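PDB 5EPF: peroxiredoxin from Mycobacterium tuberculosis, which reduces hydrogen peroxide and organic hydroperoxides to water and alcohols as a thiol-specific peroxidase, protecting the cell against oxidative stress. Local coordinates for residues P38-F43 with R124-I129. Numbering follows the deposited sequence.
Sequences PVVLFF and RTTFVI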
ATOM      1  N   PRO A  38     -12.950  -0.221   0.462  1.00  9.27           N
ATOM      2  CA  PRO A  38     -11.723  -0.693  -0.189  1.00  8.62           C
ATOM      3  C   PRO A  38     -10.465  -0.143   0.465  1.00  8.41           C
ATOM      4  O   PRO A  38     -10.468   0.911   1.105  1.00 10.13           O
ATOM      5  CB  PRO A  38     -11.881  -0.158  -1.620  1.00  9.50           C
ATOM      6  CG  PRO A  38     -13.386  -0.069  -1.815  1.00 10.78           C
ATOM      7  CD  PRO A  38     -13.858   0.448  -0.491  1.00 10.42           C
ATOM      8  N   VAL A  39      -9.384  -0.888   0.294  1.00  7.75           N
ATOM      9  CA  VAL A  39      -8.044  -0.479   0.721  1.00  7.67           C
ATOM     10  C   VAL A  39      -7.178  -0.293  -0.522  1.00  6.83           C
ATOM     11  O   VAL A  39      -7.114  -1.180  -1.383  1.00  7.69           O
ATOM     12  CB  VAL A  39      -7.405  -1.539   1.644  1.00  8.93           C
ATOM     13  CG1 VAL A  39      -5.896  -1.322   1.754  1.00 10.18           C
ATOM     14  CG2 VAL A  39      -8.065  -1.535   3.049  1.00 10.55           C
ATOM     15  N   VAL A  40      -6.472   0.825  -0.598  1.00  6.73           N
ATOM     16  CA  VAL A  40      -5.451   1.040  -1.614  1.00  6.14           C
ATOM     17  C   VAL A  40      -4.114   0.708  -0.948  1.00  6.12           C
ATOM     18  O   VAL A  40      -3.610   1.478  -0.114  1.00  6.82           O
ATOM     19  CB  VAL A  40      -5.481   2.473  -2.154  1.00  6.68           C
ATOM     20  CG1 VAL A  40      -4.426   2.629  -3.252  1.00  8.04           C
ATOM     21  CG2 VAL A  40      -6.859   2.815  -2.681  1.00  8.89           C
ATOM     22  N   LEU A  41      -3.559  -0.459  -1.298  1.00  5.98           N
ATOM     23  CA  LEU A  41      -2.360  -1.013  -0.670  1.00  5.41           C
ATOM     24  C   LEU A  41      -1.191  -0.703  -1.599  1.00  5.19           C
ATOM     25  O   LEU A  41      -1.106  -1.262  -2.697  1.00  6.30           O
ATOM     26  CB  LEU A  41      -2.506  -2.529  -0.481  1.00  6.32           C
ATOM     27  CG  LEU A  41      -1.348  -3.228   0.236  1.00  6.56           C
ATOM     28  CD1 LEU A  41      -1.232  -2.746   1.693  1.00  7.97           C
ATOM     29  CD2 LEU A  41      -1.526  -4.747   0.160  1.00  8.72           C
ATOM     30  N   PHE A  42      -0.325   0.224  -1.195  1.00  5.79           N
ATOM     31  CA  PHE A  42       0.732   0.699  -2.075  1.00  5.49           C
ATOM     32  C   PHE A  42       2.087   0.226  -1.562  1.00  5.61           C
ATOM     33  O   PHE A  42       2.542   0.659  -0.495  1.00  6.39           O
ATOM     34  CB  PHE A  42       0.648   2.203  -2.382  1.00  6.44           C
ATOM     35  CG  PHE A  42       0.939   3.165  -1.227  1.00  6.94           C
ATOM     36  CD1 PHE A  42       2.203   3.740  -1.084  1.00  7.26           C
ATOM     37  CD2 PHE A  42      -0.071   3.587  -0.369  1.00  6.96           C
ATOM     38  CE1 PHE A  42       2.464   4.662  -0.076  1.00  8.01           C
ATOM     39  CE2 PHE A  42       0.190   4.516   0.654  1.00  7.31           C
ATOM     40  CZ  PHE A  42       1.451   5.055   0.775  1.00  8.03           C
ATOM     41  N   PHE A  43       2.715  -0.677  -2.323  1.00  6.22           N
ATOM     42  CA  PHE A  43       4.055  -1.170  -2.019  1.00  6.46           C
ATOM     43  C   PHE A  43       5.065  -0.164  -2.559  1.00  6.85           C
ATOM     44  O   PHE A  43       5.033   0.198  -3.744  1.00  7.08           O
ATOM     45  CB  PHE A  43       4.301  -2.498  -2.735  1.00  7.44           C
ATOM     46  CG  PHE A  43       3.645  -3.690  -2.103  1.00  7.57           C
ATOM     47  CD1 PHE A  43       4.331  -4.497  -1.206  1.00  8.02           C
ATOM     48  CD2 PHE A  43       2.348  -4.036  -2.456  1.00  7.61           C
ATOM     49  CE1 PHE A  43       3.709  -5.621  -0.641  1.00  9.01           C
ATOM     50  CE2 PHE A  43       1.728  -5.153  -1.928  1.00  8.86           C
ATOM     51  CZ  PHE A  43       2.410  -5.949  -1.013  1.00  9.08           C
ATOM     52  N   ARG A 124       7.798  -1.424  -6.913  1.00  9.66           N
ATOM     53  CA  ARG A 124       6.769  -0.420  -6.622  1.00 10.38           C
ATOM     54  C   ARG A 124       5.459  -0.748  -7.338  1.00  9.37           C
ATOM     55  O   ARG A 124       5.397  -0.704  -8.568  1.00 10.14           O
ATOM     56  CB  ARG A 124       7.252   0.969  -7.045  1.00 10.95           C
ATOM     57  CG  ARG A 124       6.302   2.082  -6.635  1.00 12.38           C
ATOM     58  CD  ARG A 124       6.693   3.497  -7.107  1.00 15.03           C
ATOM     59  NE  ARG A 124       8.094   3.851  -6.850  1.00 18.53           N
ATOM     60  CZ  ARG A 124       8.564   4.416  -5.738  1.00 20.26           C
ATOM     61  NH1 ARG A 124       7.753   4.717  -4.728  1.00 20.39           N
ATOM     62  NH2 ARG A 124       9.863   4.694  -5.626  1.00 20.87           N
ATOM     63  N   THR A 125       4.407  -1.064  -6.589  1.00  7.64           N
ATOM     64  CA  THR A 125       3.168  -1.582  -7.158  1.00  6.88           C
ATOM     65  C   THR A 125       2.038  -1.257  -6.200  1.00  7.05           C
ATOM     66  O   THR A 125       2.201  -1.420  -4.989  1.00  7.01           O
ATOM     67  CB  THR A 125       3.234  -3.113  -7.317  1.00  7.25           C
ATOM     68  OG1 THR A 125       4.521  -3.518  -7.803  1.00  9.23           O
ATOM     69  CG2 THR A 125       2.173  -3.610  -8.255  1.00  8.03           C
ATOM     70  N   THR A 126       0.897  -0.826  -6.739  1.00  6.37           N
ATOM     71  CA  THR A 126      -0.275  -0.510  -5.931  1.00  6.07           C
ATOM     72  C   THR A 126      -1.446  -1.394  -6.312  1.00  6.07           C
ATOM     73  O   THR A 126      -1.744  -1.570  -7.502  1.00  7.04           O
ATOM     74  CB  THR A 126      -0.638   0.963  -6.092  1.00  6.63           C
ATOM     75  OG1 THR A 126       0.484   1.751  -5.668  1.00  7.28           O
ATOM     76  CG2 THR A 126      -1.874   1.345  -5.295  1.00  8.15           C
ATOM     77  N   PHE A 127      -2.124  -1.922  -5.294  1.00  5.96           N
ATOM     78  CA  PHE A 127      -3.293  -2.777  -5.483  1.00  5.86           C
ATOM     79  C   PHE A 127      -4.500  -2.105  -4.849  1.00  6.08           C
ATOM     80  O   PHE A 127      -4.483  -1.795  -3.652  1.00  7.54           O
ATOM     81  CB  PHE A 127      -3.048  -4.143  -4.834  1.00  6.91           C
ATOM     82  CG  PHE A 127      -1.871  -4.867  -5.431  1.00  6.89           C
ATOM     83  CD1 PHE A 127      -2.022  -5.708  -6.524  1.00  7.52           C
ATOM     84  CD2 PHE A 127      -0.588  -4.663  -4.926  1.00  7.92           C
ATOM     85  CE1 PHE A 127      -0.940  -6.341  -7.110  1.00  8.11           C
ATOM     86  CE2 PHE A 127       0.520  -5.302  -5.504  1.00  8.10           C
ATOM     87  CZ  PHE A 127       0.325  -6.141  -6.592  1.00  8.05           C
ATOM     88  N   VAL A 128      -5.555  -1.897  -5.633  1.00  6.29           N
ATOM     89  CA  VAL A 128      -6.825  -1.430  -5.080  1.00  6.56           C
ATOM     90  C   VAL A 128      -7.645  -2.675  -4.757  1.00  6.46           C
ATOM     91  O   VAL A 128      -7.956  -3.466  -5.658  1.00  7.74           O
ATOM     92  CB  VAL A 128      -7.565  -0.518  -6.071  1.00  7.72           C
ATOM     93  CG1 VAL A 128      -8.860  -0.016  -5.462  1.00  8.72           C
ATOM     94  CG2 VAL A 128      -6.684   0.629  -6.532  1.00  8.61           C
ATOM     95  N   ILE A 129      -7.948  -2.881  -3.476  1.00  6.98           N
ATOM     96  CA  ILE A 129      -8.543  -4.125  -2.982  1.00  7.61           C
ATOM     97  C   ILE A 129      -9.941  -3.835  -2.447  1.00  8.25           C
ATOM     98  O   ILE A 129     -10.110  -3.002  -1.550  1.00  8.69           O
ATOM     99  CB  ILE A 129      -7.667  -4.754  -1.885  1.00  7.72           C
ATOM    100  CG1 ILE A 129      -6.218  -4.955  -2.385  1.00  8.65           C
ATOM    101  CG2 ILE A 129      -8.313  -6.068  -1.366  1.00  8.91           C
ATOM    102  CD1 ILE A 129      -5.230  -5.337  -1.288  1.00  9.35           C
TER
HETATM  103  O   HOH W   1       3.162   1.776  -4.906  1.00  7.68           O
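V39 with I129, L41 with F127 and F43 with T125 form antiparallel hydrogen-bonded pairs, two backbone bonds each, joining strands 39-43 and 125-129. Five of the six bonds are short; F127 N to L41 O is nearly straight (174°), whereas T125 N reaches F43 O at 3.2 Å. That carbonyl is gripped further by a water, which donates to F43 O (2.7 Å) and accepts from T126 OG1, tying a side chain of one strand to the other's backbone.

On the face bearing V39, L41 and F43, the F43 and F127 rings meet rim to rim with planes at 86°, F43 CD2 lying 3.8 Å from F127 CE2 and near the plane of the F127 ring. The T125 carbonyl oxygen sits at the F43 ring edge, 3.6 Å from CD2. I129 CD1 rests against L41 CB and CD2, 4.0 Å from each.

On the other face, V40 CG1 packs on T126 CG2 (3.5 Å), both methyls anti to their backbone N, while T126 OG1 lies against F42 CB (3.3 Å). F42 CG stands between the backbone N and carbonyl carbon (chi1 69°), and its ring leads away from T126 to stack with F59 of helix 50-61.

The pair belongs to the central mixed sheet of the thioredoxin fold, with strands 72-77 and 135-139 flanking it. Helices 50-61 and 145-158 cover the V40 and T126 face, H148 binding T126 OG1; on the opposite face, F109 packs against both the F43 and F127 rings. R124, salt-bridged to E55, brings its side chain beside C52, probably the peroxidatic cysteine.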